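Long-range contacts in putative oxidoreductase (Jannaschia sp., PDB 3C24), which is a putative oxidoreductase that probably binds NAD(P) in a Rossmann-type domain, though its substrate is not established: residues H36-I41 against M54-T59; T117-H122 against I150-M155. All blocks are in the same frame, centred on the assembly; numbering follows the deposited sequence.

Both contacts reach one mixed sheet, the backbone of an N-terminal Rossmann-type domain, yet they sit in different parts of it. Contact 1 is at one border, where strand 37-41, outermost within this chain, meets the loop that leaves helix 45-53. Contact 2 lies deeper, its centre about 11 Å from the centre of the chain, against 22 Å for contact 1, where strand 117-123 pairs with strand 148-156 and the sheet changes from parallel to antiparallel. The centres of contacts 1 and 2 are about 23 Å apart and their nearest atoms about 12 Å, so they do not touch. Along the chain contact 1 is complete before contact 2 opens, each joining chain to the same sheet.

Contact 1 of 2, residues H36-I41 against M54-T59; sequences HHLAAI and MGIPLT
Leu38 reaches across to Ile56 and lays its CD2 methyl against the CG2 branch, 3.6 Å away, the two side chains crossing at about a right angle. This is the outer border of the Rossmann-type sheet: strand 37-41 is its outermost strand within the chain, and 54-59 is the loop that leaves helix 45-53 on the way to strand 70-73. CG of Leu38 stands anti to the backbone N (chi1 173°), while Ile56 CG2, also anti to its backbone N, is the methyl that faces the strand. Thr28 and Ile31 of helix 22-33 touch Leu38, and Leu51 of helix 45-53 lies against both Ile56 and Ala40, so two helices flank the apolar patch.

The loop arrives after a Schellman motif, in which Gly55 takes positive phi as the helix ends. Farther on, backbone bonding takes over. Thr59 N donates to Ala40 O at 3.0 Å, in the carbonyl plane and with an N-H...O angle of 154°. Leu58 CD1 packs against that same oxygen, 3.6 Å from Ala40 O. The Ala40 methyl also meets the loop backbone, with CB 3.7 Å from Pro57 O.

At the far end Ile41 turns its CD1 back to the CG2 methyl of Thr59, 3.7 Å off, and the two side chains cross obliquely. Thr59 OG1, beside its own backbone N (chi1 -79°), looks to the strand, 3.7 Å from Ala39 CA. One water bridges the two segments with three hydrogen bonds: it accepts from Ala40 N at 2.8 Å, donates to Pro57 O at 2.7 Å, and is also bonded to Thr59 OG1.

Contact 2 of 2, residues T117-H122 against I150-M155; sequences TYFIGH and IVCALM
Strands 117-122 and 150-155 run antiparallel, their axes 4.7 Å apart at closest and 166° between directions, with Ile120-Ala153 and His122-Val151 as hydrogen-bonded pairs. The bond from Ile120 N to Ala153 O is almost straight, 178° at the hydrogen, while Met155 N reaches Tyr118 O from above the carbonyl plane with a more bent angle of 135°.

Phe119, with CG anti to its backbone N, leans across to the partner strand. Its CZ touches Cys152 CB at 3.5 Å and Cys152 SG sits at the ring edge, a sulfur-aromatic contact. Ala153 O lies over one ring face, offset toward the rim, and Leu154 CD1 comes to the edge. That same methyl also packs on Thr117 CG2, 3.7 Å away. Gly121, opposite Cys152, has no side chain, and here the two CA atoms approach to 4.3 Å.

Met155, extended to its selenium, runs alongside Tyr118 in the same direction: SE is 3.8 Å from Tyr118 CB and stands obliquely to the ring, a Met-aromatic contact in selenomethionine form. At the other end Val151 CG2 packs on His122 CB, 4.0 Å off.

Strand 117-123 has the parallel strand 96-99 along its other edge, and strand 176-181 follows beyond 148-156. Helix 160-172 covers the face of Phe119 and Cys152 through Tyr162, whereas helix 184-217 lies against Ile120 and His122 on the reverse face, where Phe227 of the second subunit also packs on His122 and Val151.

Contact 1 of 2, residues H36-I41 against M54-T59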
loop_
_atom_site.group_PDB
_atom_site.type_symbol
_atom_site.label_atom_id
_atom_site.label_comp_id
_atom_site.label_asym_id
_atom_site.label_seq_id
_atom_site.Cartn_x
_atom_site.Cartn_y
_atom_site.Cartn_z
ATOM N N HIS A 36 -26.455 22.733 -8.814
ATOM C CA HIS A 36 -26.988 22.101 -10.012
ATOM C C HIS A 36 -28.377 21.546 -9.766
ATOM O O HIS A 36 -28.739 21.256 -8.628
ATOM C CB HIS A 36 -26.052 20.986 -10.477
ATOM C CG HIS A 36 -24.761 21.496 -11.000
ATOM N ND1 HIS A 36 -24.706 22.353 -12.078
ATOM C CD2 HIS A 36 -23.473 21.303 -10.606
ATOM C CE1 HIS A 36 -23.446 22.678 -12.314
ATOM N NE2 HIS A 36 -22.677 22.048 -11.446
ATOM N N HIS A 37 -29.149 21.413 -10.835
ATOM C CA HIS A 37 -30.534 20.917 -10.768
ATOM C C HIS A 37 -30.545 19.455 -11.063
ATOM O O HIS A 37 -30.111 19.022 -12.085
ATOM C CB HIS A 37 -31.478 21.639 -11.734
ATOM C CG HIS A 37 -31.438 23.120 -11.587
ATOM N ND1 HIS A 37 -31.753 23.748 -10.404
ATOM C CD2 HIS A 37 -31.056 24.096 -12.448
ATOM C CE1 HIS A 37 -31.588 25.051 -10.547
ATOM N NE2 HIS A 37 -31.164 25.288 -11.777
ATOM N N LEU A 38 -31.076 18.686 -10.134
ATOM C CA LEU A 38 -31.079 17.239 -10.250
ATOM C C LEU A 38 -32.316 16.629 -10.843
ATOM O O LEU A 38 -33.435 17.025 -10.536
ATOM C CB LEU A 38 -30.919 16.614 -8.840
ATOM C CG LEU A 38 -31.054 15.087 -8.716
ATOM C CD1 LEU A 38 -29.920 14.322 -9.382
ATOM C CD2 LEU A 38 -31.152 14.670 -7.231
ATOM N N ALA A 39 -32.097 15.626 -11.672
ATOM C CA ALA A 39 -33.161 14.714 -12.131
ATOM C C ALA A 39 -32.695 13.295 -11.818
ATOM O O ALA A 39 -31.869 12.748 -12.534
ATOM C CB ALA A 39 -33.485 14.853 -13.619
ATOM N N ALA A 40 -33.246 12.726 -10.734
ATOM C CA ALA A 40 -32.863 11.390 -10.257
ATOM C C ALA A 40 -33.694 10.363 -10.941
ATOM O O ALA A 40 -34.889 10.233 -10.641
ATOM C CB ALA A 40 -32.992 11.255 -8.740
ATOM N N ILE A 41 -33.036 9.611 -11.816
ATOM C CA ILE A 41 -33.706 8.565 -12.621
ATOM C C ILE A 41 -33.423 7.188 -12.034
ATOM O O ILE A 41 -32.300 6.687 -12.006
ATOM C CB ILE A 41 -33.282 8.610 -14.135
ATOM C CG1 ILE A 41 -33.188 10.078 -14.627
ATOM C CG2 ILE A 41 -34.212 7.665 -15.007
ATOM C CD1 ILE A 41 -34.468 10.862 -14.503
HETATM N N MSE A 54 -33.653 9.651 1.686
HETATM C CA MSE A 54 -32.636 10.701 1.721
HETATM C C MSE A 54 -33.267 12.061 1.424
HETATM O O MSE A 54 -32.589 13.085 1.392
HETATM C CB MSE A 54 -31.537 10.387 0.725
HETATM C CG MSE A 54 -30.834 9.128 1.035
HETATM SE SE MSE A 54 -29.865 8.550 -0.585
HETATM C CE MSE A 54 -28.656 9.804 -0.650
ATOM N N GLY A 55 -34.575 12.043 1.240
ATOM C CA GLY A 55 -35.340 13.243 0.904
ATOM C C GLY A 55 -35.118 13.749 -0.510
ATOM O O GLY A 55 -35.300 14.933 -0.828
ATOM N N ILE A 56 -34.701 12.845 -1.378
ATOM C CA ILE A 56 -34.459 13.197 -2.782
ATOM C C ILE A 56 -35.661 12.850 -3.667
ATOM O O ILE A 56 -36.121 11.697 -3.684
ATOM C CB ILE A 56 -33.179 12.526 -3.310
ATOM C CG1 ILE A 56 -31.950 12.964 -2.478
ATOM C CG2 ILE A 56 -33.003 12.884 -4.772
ATOM C CD1 ILE A 56 -30.689 12.123 -2.664
ATOM N N PRO A 57 -36.158 13.828 -4.439
ATOM C CA PRO A 57 -37.334 13.525 -5.242
ATOM C C PRO A 57 -37.033 12.590 -6.386
ATOM O O PRO A 57 -35.931 12.597 -6.928
ATOM C CB PRO A 57 -37.768 14.887 -5.796
ATOM C CG PRO A 57 -36.784 15.852 -5.415
ATOM C CD PRO A 57 -35.793 15.256 -4.472
ATOM N N LEU A 58 -38.020 11.762 -6.716
ATOM C CA LEU A 58 -37.918 10.842 -7.862
ATOM C C LEU A 58 -38.405 11.525 -9.118
ATOM O O LEU A 58 -39.379 12.258 -9.089
ATOM C CB LEU A 58 -38.693 9.555 -7.655
ATOM C CG LEU A 58 -37.743 8.464 -7.163
ATOM C CD1 LEU A 58 -36.631 8.289 -8.232
ATOM C CD2 LEU A 58 -37.223 8.810 -5.789
ATOM N N THR A 59 -37.681 11.332 -10.211
ATOM C CA THR A 59 -38.060 11.972 -11.471
ATOM C C THR A 59 -38.614 10.959 -12.439
ATOM O O THR A 59 -37.854 10.244 -13.080
ATOM C CB THR A 59 -36.928 12.781 -12.124
ATOM O OG1 THR A 59 -36.794 14.063 -11.478
ATOM C CG2 THR A 59 -37.290 13.036 -13.603
HETATM O O HOH W 1 -35.262 13.934 -9.189
#

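Contact 2 of 2, residues T117-H122 against I150-M155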
loop_
_atom_site.group_PDB
_atom_site.type_symbol
_atom_site.label_atom_id
_atom_site.label_comp_id
_atom_site.label_asym_id
_atom_site.label_seq_id
_atom_site.Cartn_x
_atom_site.Cartn_y
_atom_site.Cartn_z
ATOM N N THR A 117 -21.915 15.066 -26.694
ATOM C CA THR A 117 -20.622 15.048 -26.036
ATOM C C THR A 117 -20.529 13.815 -25.168
ATOM O O THR A 117 -21.496 13.450 -24.500
ATOM C CB THR A 117 -20.482 16.289 -25.128
ATOM O OG1 THR A 117 -20.366 17.467 -25.937
ATOM C CG2 THR A 117 -19.284 16.166 -24.157
ATOM N N TYR A 118 -19.377 13.172 -25.216
ATOM C CA TYR A 118 -19.027 12.085 -24.304
ATOM C C TYR A 118 -17.895 12.597 -23.454
ATOM O O TYR A 118 -16.862 13.066 -23.962
ATOM C CB TYR A 118 -18.576 10.810 -25.066
ATOM C CG TYR A 118 -19.669 9.990 -25.696
ATOM C CD1 TYR A 118 -20.726 9.545 -24.974
ATOM C CD2 TYR A 118 -19.525 9.509 -26.996
ATOM C CE1 TYR A 118 -21.703 8.751 -25.566
ATOM C CE2 TYR A 118 -20.499 8.722 -27.589
ATOM C CZ TYR A 118 -21.561 8.326 -26.882
ATOM O OH TYR A 118 -22.492 7.504 -27.500
ATOM N N PHE A 119 -18.113 12.505 -22.153
ATOM C CA PHE A 119 -17.173 12.936 -21.144
ATOM C C PHE A 119 -16.987 11.775 -20.192
ATOM O O PHE A 119 -17.956 11.192 -19.743
ATOM C CB PHE A 119 -17.712 14.161 -20.418
ATOM C CG PHE A 119 -16.714 14.801 -19.477
ATOM C CD1 PHE A 119 -16.569 14.349 -18.170
ATOM C CD2 PHE A 119 -15.958 15.872 -19.868
ATOM C CE1 PHE A 119 -15.639 14.929 -17.324
ATOM C CE2 PHE A 119 -15.050 16.435 -19.010
ATOM C CZ PHE A 119 -14.917 15.972 -17.736
ATOM N N ILE A 120 -15.733 11.503 -19.890
ATOM C CA ILE A 120 -15.312 10.402 -18.967
ATOM C C ILE A 120 -14.653 10.995 -17.738
ATOM O O ILE A 120 -13.744 11.820 -17.821
ATOM C CB ILE A 120 -14.366 9.367 -19.616
ATOM C CG1 ILE A 120 -14.828 8.968 -21.010
ATOM C CG2 ILE A 120 -14.248 8.180 -18.690
ATOM C CD1 ILE A 120 -13.782 8.118 -21.749
ATOM N N GLY A 121 -15.088 10.528 -16.558
ATOM C CA GLY A 121 -14.430 10.877 -15.308
ATOM C C GLY A 121 -14.183 9.651 -14.461
ATOM O O GLY A 121 -14.843 8.646 -14.635
ATOM N N HIS A 122 -13.136 9.701 -13.647
ATOM C CA HIS A 122 -12.879 8.620 -12.693
ATOM C C HIS A 122 -12.110 9.145 -11.507
ATOM O O HIS A 122 -11.163 9.901 -11.694
ATOM C CB HIS A 122 -12.105 7.517 -13.377
ATOM C CG HIS A 122 -12.271 6.199 -12.692
ATOM N ND1 HIS A 122 -13.364 5.393 -12.923
ATOM C CD2 HIS A 122 -11.572 5.620 -11.689
ATOM C CE1 HIS A 122 -13.267 4.316 -12.160
ATOM N NE2 HIS A 122 -12.191 4.429 -11.405
ATOM N N ILE A 150 -9.020 13.642 -9.100
ATOM C CA ILE A 150 -9.775 12.897 -10.108
ATOM C C ILE A 150 -9.117 13.080 -11.483
ATOM O O ILE A 150 -8.260 13.955 -11.668
ATOM C CB ILE A 150 -11.253 13.342 -10.170
ATOM C CG1 ILE A 150 -11.386 14.769 -10.722
ATOM C CG2 ILE A 150 -11.910 13.257 -8.756
ATOM C CD1 ILE A 150 -12.891 15.188 -10.930
ATOM N N VAL A 151 -9.523 12.221 -12.422
ATOM C CA VAL A 151 -9.052 12.286 -13.819
ATOM C C VAL A 151 -10.242 12.345 -14.761
ATOM O O VAL A 151 -11.260 11.660 -14.547
ATOM C CB VAL A 151 -8.125 11.092 -14.201
ATOM C CG1 VAL A 151 -6.796 11.179 -13.440
ATOM C CG2 VAL A 151 -8.852 9.745 -13.990
ATOM N N CYS A 152 -10.131 13.188 -15.780
ATOM C CA CYS A 152 -11.211 13.387 -16.737
ATOM C C CYS A 152 -10.709 13.501 -18.145
ATOM O O CYS A 152 -9.621 14.009 -18.394
ATOM C CB CYS A 152 -11.938 14.705 -16.435
ATOM S SG CYS A 152 -12.647 14.906 -14.771
ATOM N N ALA A 153 -11.558 13.065 -19.071
ATOM C CA ALA A 153 -11.296 13.175 -20.481
ATOM C C ALA A 153 -12.507 13.583 -21.272
ATOM O O ALA A 153 -13.627 13.107 -21.043
ATOM C CB ALA A 153 -10.829 11.835 -21.026
ATOM N N LEU A 154 -12.286 14.501 -22.196
ATOM C CA LEU A 154 -13.284 14.852 -23.184
ATOM C C LEU A 154 -13.104 13.872 -24.329
ATOM O O LEU A 154 -12.122 13.920 -25.097
ATOM C CB LEU A 154 -13.127 16.290 -23.674
ATOM C CG LEU A 154 -14.169 16.793 -24.657
ATOM C CD1 LEU A 154 -15.640 16.770 -24.058
ATOM C CD2 LEU A 154 -13.774 18.228 -25.086
HETATM N N MSE A 155 -14.025 12.914 -24.423
HETATM C CA MSE A 155 -13.926 11.871 -25.461
HETATM C C MSE A 155 -14.326 12.426 -26.805
HETATM O O MSE A 155 -13.750 12.104 -27.833
HETATM C CB MSE A 155 -14.782 10.649 -25.104
HETATM C CG MSE A 155 -14.849 9.626 -26.195
HETATM SE SE MSE A 155 -15.938 8.161 -25.548
HETATM C CE MSE A 155 -16.052 7.137 -27.165
#